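Local coordinates for alpha-1,3-glucanase (Paenibacillus glycanilyticus, PDB 6K0P), which probably hydrolyses alpha-1,3-glucan, as a family 87 glycoside hydrolase, and is captured here as an engineered variant of its catalytic domain with nigerose bound, at residues Y109-L120 and D123-W134; L200-G211 and I225-E233. The protein carries 1 engineered substitution. All coordinates share one frame; numbering follows the deposited sequence. Where two conformers were deposited one is given.

Contact 1: residues Y109-L120 and D123-W134; sequences YLYATPSTLGRL and DNAPGAGLTAYW
Leu110 and Tyr133 form a hydrogen-bonded antiparallel pair, and so do Ala112 and Thr131. Strands 110-112 and 131-133 thus make a two-stranded ribbon; their short axes run at 135° and approach to 4.6 Å. Leu110 N donates to Tyr133 O at 2.8 Å, and Tyr133 N returns a bond to Leu110 O. On its other edge the first strand meets the loop: Tyr111 N gives a nearly straight bond (174°) to Asp123 O.

Tyr111 and Ala132 are the non-hydrogen-bonded pair. With CG beside its backbone N (chi1 -66°), the Tyr111 ring lies under Pro126, whose CA sits 3.6 Å from the ring centroid in a CH-pi contact. Ala132 CB touches Tyr111 CE2 and Tyr109 CD2. Tyr133 points to the face shared with Leu110 and Ala112. Leu120 CD2 packs over its ring, 3.4 Å from Tyr133 CG, and Leu117 CD2 meets Tyr133 CZ.

Arg119 grips Asp123 side-on in a salt bridge. Arg119 NE reaches Asp123 OD2 at 3.0 Å. Arg119 NH2 reaches Asp123 OD1 at 2.8 Å. Both oxygens are met on the syn side. The Arg119 chain bends at chi2 and chi3 to bring the guanidinium there. A water bonded to Tyr111 O and Asp123 OD2 ties this carboxylate to the strand.

The ribbon lies in the D1 family region. Tyr109 OH bonds to Val81 O and Tyr111 OH to Glu83. Arg385, just before strand 389-392 of the beta-helix, donates to Gly118 O and Leu120 O.

Contact 2: residues L200-G211 and I225-E233; sequences LTEFRQDNTKKG and IFLYGRATE. With SO4 (sulfate ion), chain F.
A right-handed parallel beta-helix, as expected of the pectate lyase-like clan, is the setting here: the end of helix 196-204 and its following turn pack on the 225-233 segment near one end of the coil. Gly211 and Glu233 pair in parallel, and Glu233 N donates to Lys210 O.

The Arg230 chain is extended from CG to NE, and its guanidinium reaches in among the carbonyls of the helix end and the turn. Arg230 NH2 bonds to Phe203 O and Lys209 O, both at 3.0 Å, and weakly to Asp206 O. Arg230 NH1 donates to Arg204 O at 3.1 Å. The guanidinium lies off-centre over the Phe203 ring in a cation-pi contact, the planes tilted 31° apart. Thr232 CG2 lies over the opposite face of that ring. A leucine in place of Arg230 would probably leave the carbonyls of Arg204 and Lys209 without these donors and set the turn free to shift.

Leu200 CD1 packs tightly on Ile225 CG2 at 3.4 Å. Outside, Arg204 CD lies over the Tyr228 ring, and Gln205 NE2 joins the arginine on a sulfate, probably from the crystallisation liquor. Arg204 NE donates to sulfate O2 and Arg204 NH2 to sulfate O4, each at 3.0 Å.

Overall arrangement
Contact 1 lies in the D1 family region and contact 2 in D2, with no element in common. Their centres are about 44 Å apart and their nearest atoms about 23 Å. Both are partly buried, but contact 2 is more peripheral, about 32 Å from the chain centre against about 21 Å. Contact 1 is mainly strand pairing and aromatic packing, with one salt bridge beside it. Contact 2 joins a helix end to coil turns largely through one arginine that donates to several carbonyls, beside apolar packing and a short parallel pairing. In contact 1 the Trp134 side chain is about 10 Å from a bound glucose unit. Contact 2 holds a sulfate at its outer side.

Contact 1: residues Y109-L120 and D123-W134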
loop_
_atom_site.group_PDB
_atom_site.type_symbol
_atom_site.label_atom_id
_atom_site.label_comp_id
_atom_site.label_asym_id
_atom_site.label_seq_id
_atom_site.Cartn_x
_atom_site.Cartn_y
_atom_site.Cartn_z
ATOM N N TYR A 109 4.814 7.422 14.437
ATOM C CA TYR A 109 4.073 7.828 15.630
ATOM C C TYR A 109 2.965 8.824 15.304
ATOM O O TYR A 109 3.175 10.044 15.339
ATOM C CB TYR A 109 5.002 8.327 16.749
ATOM C CG TYR A 109 5.830 7.217 17.365
ATOM C CD1 TYR A 109 6.963 6.729 16.722
ATOM C CD2 TYR A 109 5.475 6.654 18.585
ATOM C CE1 TYR A 109 7.712 5.710 17.269
ATOM C CE2 TYR A 109 6.221 5.636 19.139
ATOM C CZ TYR A 109 7.340 5.174 18.482
ATOM O OH TYR A 109 8.092 4.162 19.026
ATOM N N LEU A 110 1.786 8.302 14.977
ATOM C CA LEU A 110 0.597 9.100 14.713
ATOM C C LEU A 110 -0.426 8.742 15.783
ATOM O O LEU A 110 -0.590 7.566 16.120
ATOM C CB LEU A 110 0.052 8.801 13.301
ATOM C CG LEU A 110 0.748 9.451 12.091
ATOM C CD1 LEU A 110 0.591 10.968 12.137
ATOM C CD2 LEU A 110 2.231 9.073 11.967
ATOM N N TYR A 111 -1.107 9.751 16.330
ATOM C CA TYR A 111 -1.828 9.594 17.589
ATOM C C TYR A 111 -3.339 9.589 17.391
ATOM O O TYR A 111 -3.877 10.333 16.563
ATOM C CB TYR A 111 -1.398 10.672 18.596
ATOM C CG TYR A 111 0.043 10.492 19.008
ATOM C CD1 TYR A 111 1.064 11.046 18.258
ATOM C CD2 TYR A 111 0.385 9.732 20.124
ATOM C CE1 TYR A 111 2.387 10.860 18.599
ATOM C CE2 TYR A 111 1.716 9.545 20.480
ATOM C CZ TYR A 111 2.710 10.114 19.706
ATOM O OH TYR A 111 4.038 9.946 20.030
ATOM N N ALA A 112 -4.010 8.734 18.157
ATOM C CA ALA A 112 -5.465 8.626 18.158
ATOM C C ALA A 112 -5.870 7.929 19.451
ATOM O O ALA A 112 -5.074 7.817 20.389
ATOM C CB ALA A 112 -5.961 7.874 16.917
ATOM N N THR A 113 -7.108 7.456 19.506
ATOM C CA THR A 113 -7.586 6.613 20.592
ATOM C C THR A 113 -8.363 5.463 19.978
ATOM O O THR A 113 -8.753 5.528 18.808
ATOM C CB THR A 113 -8.505 7.386 21.550
ATOM O OG1 THR A 113 -9.776 7.591 20.924
ATOM C CG2 THR A 113 -7.896 8.733 21.944
ATOM N N PRO A 114 -8.603 4.387 20.736
ATOM C CA PRO A 114 -9.341 3.249 20.159
ATOM C C PRO A 114 -10.700 3.609 19.579
ATOM O O PRO A 114 -11.151 2.943 18.639
ATOM C CB PRO A 114 -9.457 2.283 21.343
ATOM C CG PRO A 114 -8.221 2.557 22.132
ATOM C CD PRO A 114 -8.042 4.048 22.056
ATOM N N SER A 115 -11.362 4.644 20.090
ATOM C CA SER A 115 -12.659 5.052 19.568
ATOM C C SER A 115 -12.568 6.166 18.537
ATOM O O SER A 115 -13.602 6.630 18.045
ATOM C CB SER A 115 -13.599 5.454 20.710
ATOM O OG SER A 115 -13.102 6.587 21.398
ATOM N N THR A 116 -11.361 6.606 18.187
ATOM C CA THR A 116 -11.186 7.648 17.186
ATOM C C THR A 116 -10.206 7.206 16.109
ATOM O O THR A 116 -9.375 7.994 15.641
ATOM C CB THR A 116 -10.758 8.978 17.805
ATOM O OG1 THR A 116 -9.536 8.799 18.534
ATOM C CG2 THR A 116 -11.840 9.527 18.743
ATOM N N LEU A 117 -10.300 5.944 15.681
ATOM C CA LEU A 117 -9.434 5.471 14.603
ATOM C C LEU A 117 -9.685 6.207 13.299
ATOM O O LEU A 117 -8.832 6.158 12.407
ATOM C CB LEU A 117 -9.560 3.961 14.411
ATOM C CG LEU A 117 -9.200 3.138 15.651
ATOM C CD1 LEU A 117 -9.312 1.664 15.332
ATOM C CD2 LEU A 117 -7.806 3.488 16.200
ATOM N N GLY A 118 -10.821 6.900 13.175
ATOM C CA GLY A 118 -11.035 7.803 12.057
ATOM C C GLY A 118 -9.977 8.882 11.944
ATOM O O GLY A 118 -9.817 9.474 10.869
ATOM N N ARG A 119 -9.242 9.139 13.025
ATOM C CA ARG A 119 -8.157 10.109 13.021
ATOM C C ARG A 119 -6.804 9.502 12.684
ATOM O O ARG A 119 -5.817 10.242 12.625
ATOM C CB ARG A 119 -8.056 10.800 14.386
ATOM C CG ARG A 119 -9.293 11.601 14.776
ATOM C CD ARG A 119 -9.602 12.664 13.739
ATOM N NE ARG A 119 -8.518 13.637 13.603
ATOM C CZ ARG A 119 -8.444 14.544 12.630
ATOM N NH1 ARG A 119 -9.386 14.602 11.693
ATOM N NH2 ARG A 119 -7.434 15.398 12.597
ATOM N N LEU A 120 -6.719 8.185 12.473
ATOM C CA LEU A 120 -5.424 7.563 12.205
ATOM C C LEU A 120 -4.748 8.235 11.021
ATOM O O LEU A 120 -5.318 8.304 9.928
ATOM C CB LEU A 120 -5.614 6.083 11.890
ATOM C CG LEU A 120 -5.701 5.056 13.008
ATOM C CD1 LEU A 120 -5.887 3.689 12.372
ATOM C CD2 LEU A 120 -4.452 5.096 13.873
ATOM N N ASP A 123 -2.984 13.088 12.998
ATOM C CA ASP A 123 -2.559 13.850 14.174
ATOM C C ASP A 123 -1.178 13.385 14.628
ATOM O O ASP A 123 -1.027 12.278 15.156
ATOM C CB ASP A 123 -3.611 13.728 15.280
ATOM C CG ASP A 123 -4.993 14.176 14.810
ATOM O OD1 ASP A 123 -5.064 15.153 14.028
ATOM O OD2 ASP A 123 -6.007 13.553 15.198
ATOM N N ASN A 124 -0.175 14.245 14.449
ATOM C CA ASN A 124 1.206 13.877 14.732
ATOM C C ASN A 124 1.641 14.166 16.165
ATOM O O ASN A 124 2.738 13.751 16.554
ATOM C CB ASN A 124 2.168 14.551 13.739
ATOM C CG ASN A 124 2.226 16.062 13.898
ATOM O OD1 ASN A 124 2.559 16.578 14.967
ATOM N ND2 ASN A 124 1.931 16.780 12.821
ATOM N N ALA A 125 0.819 14.850 16.962
ATOM C CA ALA A 125 1.362 15.224 18.266
ATOM C C ALA A 125 0.846 14.317 19.377
ATOM O O ALA A 125 -0.343 13.993 19.409
ATOM C CB ALA A 125 0.961 16.661 18.592
ATOM N N PRO A 126 1.711 13.909 20.306
ATOM C CA PRO A 126 1.235 13.177 21.484
ATOM C C PRO A 126 0.361 14.069 22.350
ATOM O O PRO A 126 0.348 15.295 22.221
ATOM C CB PRO A 126 2.522 12.790 22.222
ATOM C CG PRO A 126 3.552 13.745 21.729
ATOM C CD PRO A 126 3.171 14.115 20.324
ATOM N N GLY A 127 -0.397 13.436 23.231
ATOM C CA GLY A 127 -1.292 14.219 24.063
ATOM C C GLY A 127 -1.963 13.363 25.109
ATOM O O GLY A 127 -1.888 12.130 25.087
ATOM N N ALA A 128 -2.629 14.053 26.034
ATOM C CA ALA A 128 -3.355 13.398 27.113
ATOM C C ALA A 128 -4.341 12.385 26.555
ATOM O O ALA A 128 -5.175 12.717 25.707
ATOM C CB ALA A 128 -4.101 14.457 27.925
ATOM N N GLY A 129 -4.222 11.142 27.021
ATOM C CA GLY A 129 -5.127 10.076 26.653
ATOM C C GLY A 129 -4.929 9.494 25.269
ATOM O O GLY A 129 -5.718 8.630 24.865
ATOM N N LEU A 130 -3.902 9.919 24.541
ATOM C CA LEU A 130 -3.703 9.486 23.163
ATOM C C LEU A 130 -2.745 8.305 23.104
ATOM O O LEU A 130 -1.763 8.244 23.850
ATOM C CB LEU A 130 -3.154 10.634 22.316
ATOM C CG LEU A 130 -4.063 11.851 22.158
ATOM C CD1 LEU A 130 -3.401 12.914 21.292
ATOM C CD2 LEU A 130 -5.409 11.440 21.576
ATOM N N THR A 131 -3.050 7.362 22.213
ATOM C CA THR A 131 -2.217 6.202 21.942
ATOM C C THR A 131 -1.431 6.451 20.658
ATOM O O THR A 131 -1.947 7.055 19.712
ATOM C CB THR A 131 -3.109 4.964 21.780
ATOM O OG1 THR A 131 -3.782 4.699 23.015
ATOM C CG2 THR A 131 -2.297 3.731 21.371
ATOM N N ALA A 132 -0.186 5.978 20.630
ATOM C CA ALA A 132 0.639 6.044 19.427
ATOM C C ALA A 132 0.333 4.872 18.501
ATOM O O ALA A 132 0.271 3.718 18.942
ATOM C CB ALA A 132 2.117 5.994 19.806
ATOM N N TYR A 133 0.178 5.173 17.213
ATOM C CA TYR A 133 -0.007 4.196 16.149
ATOM C C TYR A 133 1.023 4.490 15.072
ATOM O O TYR A 133 1.750 5.485 15.138
ATOM C CB TYR A 133 -1.417 4.315 15.549
ATOM C CG TYR A 133 -2.529 4.082 16.545
ATOM C CD1 TYR A 133 -3.037 5.127 17.312
ATOM C CD2 TYR A 133 -3.068 2.815 16.723
ATOM C CE1 TYR A 133 -4.065 4.903 18.231
ATOM C CE2 TYR A 133 -4.091 2.582 17.644
ATOM C CZ TYR A 133 -4.579 3.632 18.382
ATOM O OH TYR A 133 -5.591 3.403 19.294
ATOM N N TRP A 134 1.073 3.635 14.051
ATOM C CA TRP A 134 1.970 3.838 12.907
ATOM C C TRP A 134 3.423 3.956 13.377
ATOM O O TRP A 134 4.116 4.951 13.141
ATOM C CB TRP A 134 1.551 5.046 12.057
ATOM C CG TRP A 134 0.214 4.927 11.390
ATOM C CD1 TRP A 134 -0.807 4.055 11.695
ATOM C CD2 TRP A 134 -0.242 5.705 10.281
ATOM N NE1 TRP A 134 -1.878 4.276 10.845
ATOM C CE2 TRP A 134 -1.548 5.281 9.971
ATOM C CE3 TRP A 134 0.328 6.740 9.532
ATOM C CZ2 TRP A 134 -2.289 5.844 8.933
ATOM C CZ3 TRP A 134 -0.403 7.292 8.495
ATOM C CH2 TRP A 134 -1.697 6.839 8.204
HETATM O O HOH W 1 4.867 12.137 15.955
HETATM O O HOH W 2 -3.398 10.250 13.801
HETATM O O HOH W 3 -5.999 11.899 17.258
#

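Contact 2: residues L200-G211 and I225-E233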
loop_
_atom_site.group_PDB
_atom_site.type_symbol
_atom_site.label_atom_id
_atom_site.label_comp_id
_atom_site.label_asym_id
_atom_site.label_seq_id
_atom_site.Cartn_x
_atom_site.Cartn_y
_atom_site.Cartn_z
ATOM N N LEU A 200 13.764 22.748 -17.123
ATOM C CA LEU A 200 12.501 22.615 -17.845
ATOM C C LEU A 200 12.229 23.822 -18.734
ATOM O O LEU A 200 11.695 23.670 -19.835
ATOM C CB LEU A 200 11.346 22.392 -16.866
ATOM C CG LEU A 200 11.275 20.970 -16.307
ATOM C CD1 LEU A 200 10.331 20.939 -15.123
ATOM C CD2 LEU A 200 10.817 19.976 -17.363
ATOM N N THR A 201 12.584 25.024 -18.276
ATOM C CA THR A 201 12.435 26.202 -19.127
ATOM C C THR A 201 13.296 26.079 -20.379
ATOM O O THR A 201 12.835 26.351 -21.495
ATOM C CB THR A 201 12.782 27.464 -18.341
ATOM O OG1 THR A 201 11.837 27.632 -17.281
ATOM C CG2 THR A 201 12.724 28.694 -19.249
ATOM N N GLU A 202 14.552 25.655 -20.210
ATOM C CA GLU A 202 15.419 25.441 -21.363
ATOM C C GLU A 202 14.838 24.381 -22.292
ATOM O O GLU A 202 14.895 24.515 -23.520
ATOM C CB GLU A 202 16.814 25.044 -20.875
ATOM C CG GLU A 202 17.848 24.932 -21.966
ATOM C CD GLU A 202 19.219 24.566 -21.427
ATOM O OE1 GLU A 202 19.519 24.914 -20.258
ATOM O OE2 GLU A 202 19.982 23.918 -22.181
ATOM N N PHE A 203 14.267 23.316 -21.724
ATOM C CA PHE A 203 13.623 22.301 -22.550
ATOM C C PHE A 203 12.446 22.881 -23.330
ATOM O O PHE A 203 12.313 22.644 -24.536
ATOM C CB PHE A 203 13.186 21.111 -21.681
ATOM C CG PHE A 203 11.972 20.396 -22.209
ATOM C CD1 PHE A 203 12.086 19.429 -23.201
ATOM C CD2 PHE A 203 10.702 20.707 -21.733
ATOM C CE1 PHE A 203 10.966 18.778 -23.703
ATOM C CE2 PHE A 203 9.580 20.065 -22.233
ATOM C CZ PHE A 203 9.706 19.103 -23.210
ATOM N N ARG A 204 11.572 23.634 -22.657
ATOM C CA ARG A 204 10.374 24.132 -23.329
ATOM C C ARG A 204 10.737 25.031 -24.501
ATOM O O ARG A 204 10.091 24.980 -25.556
ATOM C CB ARG A 204 9.459 24.871 -22.343
ATOM C CG ARG A 204 8.669 23.970 -21.387
ATOM C CD ARG A 204 7.571 24.761 -20.666
ATOM N NE ARG A 204 8.074 26.072 -20.277
ATOM C CZ ARG A 204 8.689 26.327 -19.131
ATOM N NH1 ARG A 204 8.865 25.360 -18.234
ATOM N NH2 ARG A 204 9.124 27.555 -18.875
ATOM N N GLN A 205 11.791 25.828 -24.350
ATOM C CA GLN A 205 12.150 26.831 -25.346
ATOM C C GLN A 205 13.033 26.298 -26.465
ATOM O O GLN A 205 13.412 27.075 -27.350
ATOM C CB GLN A 205 12.823 28.028 -24.663
ATOM C CG GLN A 205 11.871 28.783 -23.751
ATOM C CD GLN A 205 12.547 29.868 -22.932
ATOM O OE1 GLN A 205 13.757 30.076 -23.026
ATOM N NE2 GLN A 205 11.764 30.559 -22.113
ATOM N N ASP A 206 13.366 25.008 -26.459
ATOM C CA ASP A 206 14.218 24.411 -27.488
ATOM C C ASP A 206 13.564 23.118 -27.970
ATOM O O ASP A 206 13.632 22.086 -27.292
ATOM C CB ASP A 206 15.632 24.179 -26.971
ATOM C CG ASP A 206 16.583 23.704 -28.053
ATOM O OD1 ASP A 206 16.119 23.247 -29.117
ATOM O OD2 ASP A 206 17.803 23.796 -27.830
ATOM N N ASN A 207 12.972 23.187 -29.168
ATOM C CA ASN A 207 12.222 22.091 -29.773
ATOM C C ASN A 207 13.040 20.826 -29.977
ATOM O O ASN A 207 12.455 19.750 -30.149
ATOM C CB ASN A 207 11.734 22.548 -31.153
ATOM C CG ASN A 207 12.870 23.057 -32.036
ATOM O OD1 ASN A 207 13.416 22.320 -32.851
ATOM N ND2 ASN A 207 13.223 24.333 -31.876
ATOM N N THR A 208 14.361 20.921 -29.999
ATOM C CA THR A 208 15.188 19.738 -30.170
ATOM C C THR A 208 15.359 18.941 -28.882
ATOM O O THR A 208 15.908 17.834 -28.931
ATOM C CB THR A 208 16.560 20.128 -30.719
ATOM O OG1 THR A 208 17.323 20.776 -29.694
ATOM C CG2 THR A 208 16.404 21.064 -31.919
ATOM N N LYS A 209 14.903 19.459 -27.741
ATOM C CA LYS A 209 15.058 18.745 -26.481
ATOM C C LYS A 209 13.884 17.804 -26.259
ATOM O O LYS A 209 12.739 18.129 -26.583
ATOM C CB LYS A 209 15.171 19.708 -25.298
ATOM C CG LYS A 209 16.264 20.750 -25.438
ATOM C CD LYS A 209 17.640 20.133 -25.548
ATOM C CE LYS A 209 18.670 21.246 -25.693
ATOM N NZ LYS A 209 19.963 20.750 -26.215
ATOM N N LYS A 210 14.181 16.628 -25.702
ATOM C CA LYS A 210 13.155 15.666 -25.319
ATOM C C LYS A 210 12.713 15.817 -23.873
ATOM O O LYS A 210 11.625 15.349 -23.516
ATOM C CB LYS A 210 13.690 14.241 -25.488
ATOM C CG LYS A 210 13.999 13.856 -26.923
ATOM C CD LYS A 210 13.747 12.370 -27.116
ATOM C CE LYS A 210 14.889 11.695 -27.841
ATOM N NZ LYS A 210 15.075 10.291 -27.371
ATOM N N GLY A 211 13.535 16.434 -23.033
ATOM C CA GLY A 211 13.183 16.562 -21.629
ATOM C C GLY A 211 14.375 16.998 -20.813
ATOM O O GLY A 211 15.251 17.729 -21.301
ATOM N N ILE A 225 6.182 21.594 -9.436
ATOM C CA ILE A 225 6.879 21.832 -10.692
ATOM C C ILE A 225 5.919 21.512 -11.828
ATOM O O ILE A 225 5.486 20.361 -11.989
ATOM C CB ILE A 225 8.164 20.995 -10.763
ATOM C CG1 ILE A 225 9.147 21.484 -9.698
ATOM C CG2 ILE A 225 8.794 21.120 -12.131
ATOM C CD1 ILE A 225 10.267 20.513 -9.399
ATOM N N PHE A 226 5.579 22.532 -12.623
ATOM C CA PHE A 226 4.556 22.392 -13.649
ATOM C C PHE A 226 5.158 21.947 -14.973
ATOM O O PHE A 226 6.178 22.490 -15.427
ATOM C CB PHE A 226 3.758 23.690 -13.805
ATOM C CG PHE A 226 2.730 23.857 -12.735
ATOM C CD1 PHE A 226 3.082 24.380 -11.503
ATOM C CD2 PHE A 226 1.430 23.411 -12.927
ATOM C CE1 PHE A 226 2.149 24.497 -10.486
ATOM C CE2 PHE A 226 0.491 23.528 -11.927
ATOM C CZ PHE A 226 0.850 24.063 -10.692
ATOM N N LEU A 227 4.527 20.948 -15.580
ATOM C CA LEU A 227 4.912 20.447 -16.890
ATOM C C LEU A 227 3.857 20.929 -17.868
ATOM O O LEU A 227 2.662 20.674 -17.675
ATOM C CB LEU A 227 5.001 18.918 -16.904
ATOM C CG LEU A 227 5.922 18.285 -15.854
ATOM C CD1 LEU A 227 6.137 16.793 -16.171
ATOM C CD2 LEU A 227 7.242 19.019 -15.787
ATOM N N TYR A 228 4.297 21.659 -18.883
ATOM C CA TYR A 228 3.407 22.239 -19.881
ATOM C C TYR A 228 4.219 22.437 -21.155
ATOM O O TYR A 228 5.373 22.002 -21.245
ATOM C CB TYR A 228 2.732 23.517 -19.353
ATOM C CG TYR A 228 3.687 24.626 -18.954
ATOM C CD1 TYR A 228 4.375 24.579 -17.747
ATOM C CD2 TYR A 228 3.890 25.726 -19.779
ATOM C CE1 TYR A 228 5.253 25.595 -17.378
ATOM C CE2 TYR A 228 4.754 26.750 -19.416
ATOM C CZ TYR A 228 5.431 26.680 -18.217
ATOM O OH TYR A 228 6.290 27.685 -17.844
ATOM N N GLY A 229 3.617 23.088 -22.147
ATOM C CA GLY A 229 4.267 23.251 -23.434
ATOM C C GLY A 229 4.031 22.053 -24.331
ATOM O O GLY A 229 3.318 22.147 -25.334
ATOM N N ARG A 230 4.620 20.914 -23.970
ATOM C CA ARG A 230 4.482 19.687 -24.741
ATOM C C ARG A 230 4.867 18.513 -23.853
ATOM O O ARG A 230 5.340 18.694 -22.725
ATOM C CB ARG A 230 5.362 19.722 -26.001
ATOM C CG ARG A 230 6.849 19.768 -25.723
ATOM C CD ARG A 230 7.617 20.009 -27.029
ATOM N NE ARG A 230 9.064 19.868 -26.873
ATOM C CZ ARG A 230 9.871 20.850 -26.491
ATOM N NH1 ARG A 230 9.378 22.051 -26.210
ATOM N NH2 ARG A 230 11.175 20.632 -26.395
ATOM N N ALA A 231 4.654 17.304 -24.377
ATOM C CA ALA A 231 5.051 16.096 -23.664
ATOM C C ALA A 231 6.521 16.190 -23.280
ATOM O O ALA A 231 7.367 16.568 -24.095
ATOM C CB ALA A 231 4.816 14.868 -24.547
ATOM N N THR A 232 6.816 15.850 -22.027
ATOM C CA THR A 232 8.125 16.059 -21.419
ATOM C C THR A 232 8.609 14.740 -20.839
ATOM O O THR A 232 7.833 14.009 -20.218
ATOM C CB THR A 232 7.974 17.048 -20.256
ATOM O OG1 THR A 232 7.374 18.263 -20.730
ATOM C CG2 THR A 232 9.311 17.362 -19.599
ATOM N N GLU A 233 9.886 14.430 -21.033
ATOM C CA GLU A 233 10.519 13.304 -20.356
ATOM C C GLU A 233 11.344 13.839 -19.195
ATOM O O GLU A 233 12.133 14.774 -19.364
ATOM C CB GLU A 233 11.426 12.545 -21.320
ATOM C CG GLU A 233 10.690 11.887 -22.464
ATOM C CD GLU A 233 11.623 11.146 -23.389
ATOM O OE1 GLU A 233 12.585 10.525 -22.893
ATOM O OE2 GLU A 233 11.395 11.193 -24.618
HETATM S S SO4 F . 8.026 29.626 -22.069
HETATM O O1 SO4 F . 7.168 30.764 -21.748
HETATM O O2 SO4 F . 7.228 28.397 -22.053
HETATM O O3 SO4 F . 8.583 29.807 -23.409
HETATM O O4 SO4 F . 9.110 29.549 -21.093
HETATM O O HOH W 4 7.769 22.876 -17.908
HETATM O O HOH W 5 9.959 17.124 -27.427
HETATM O O HOH W 6 9.589 15.209 -25.112
HETATM O O HOH W 7 12.785 9.110 -25.988
#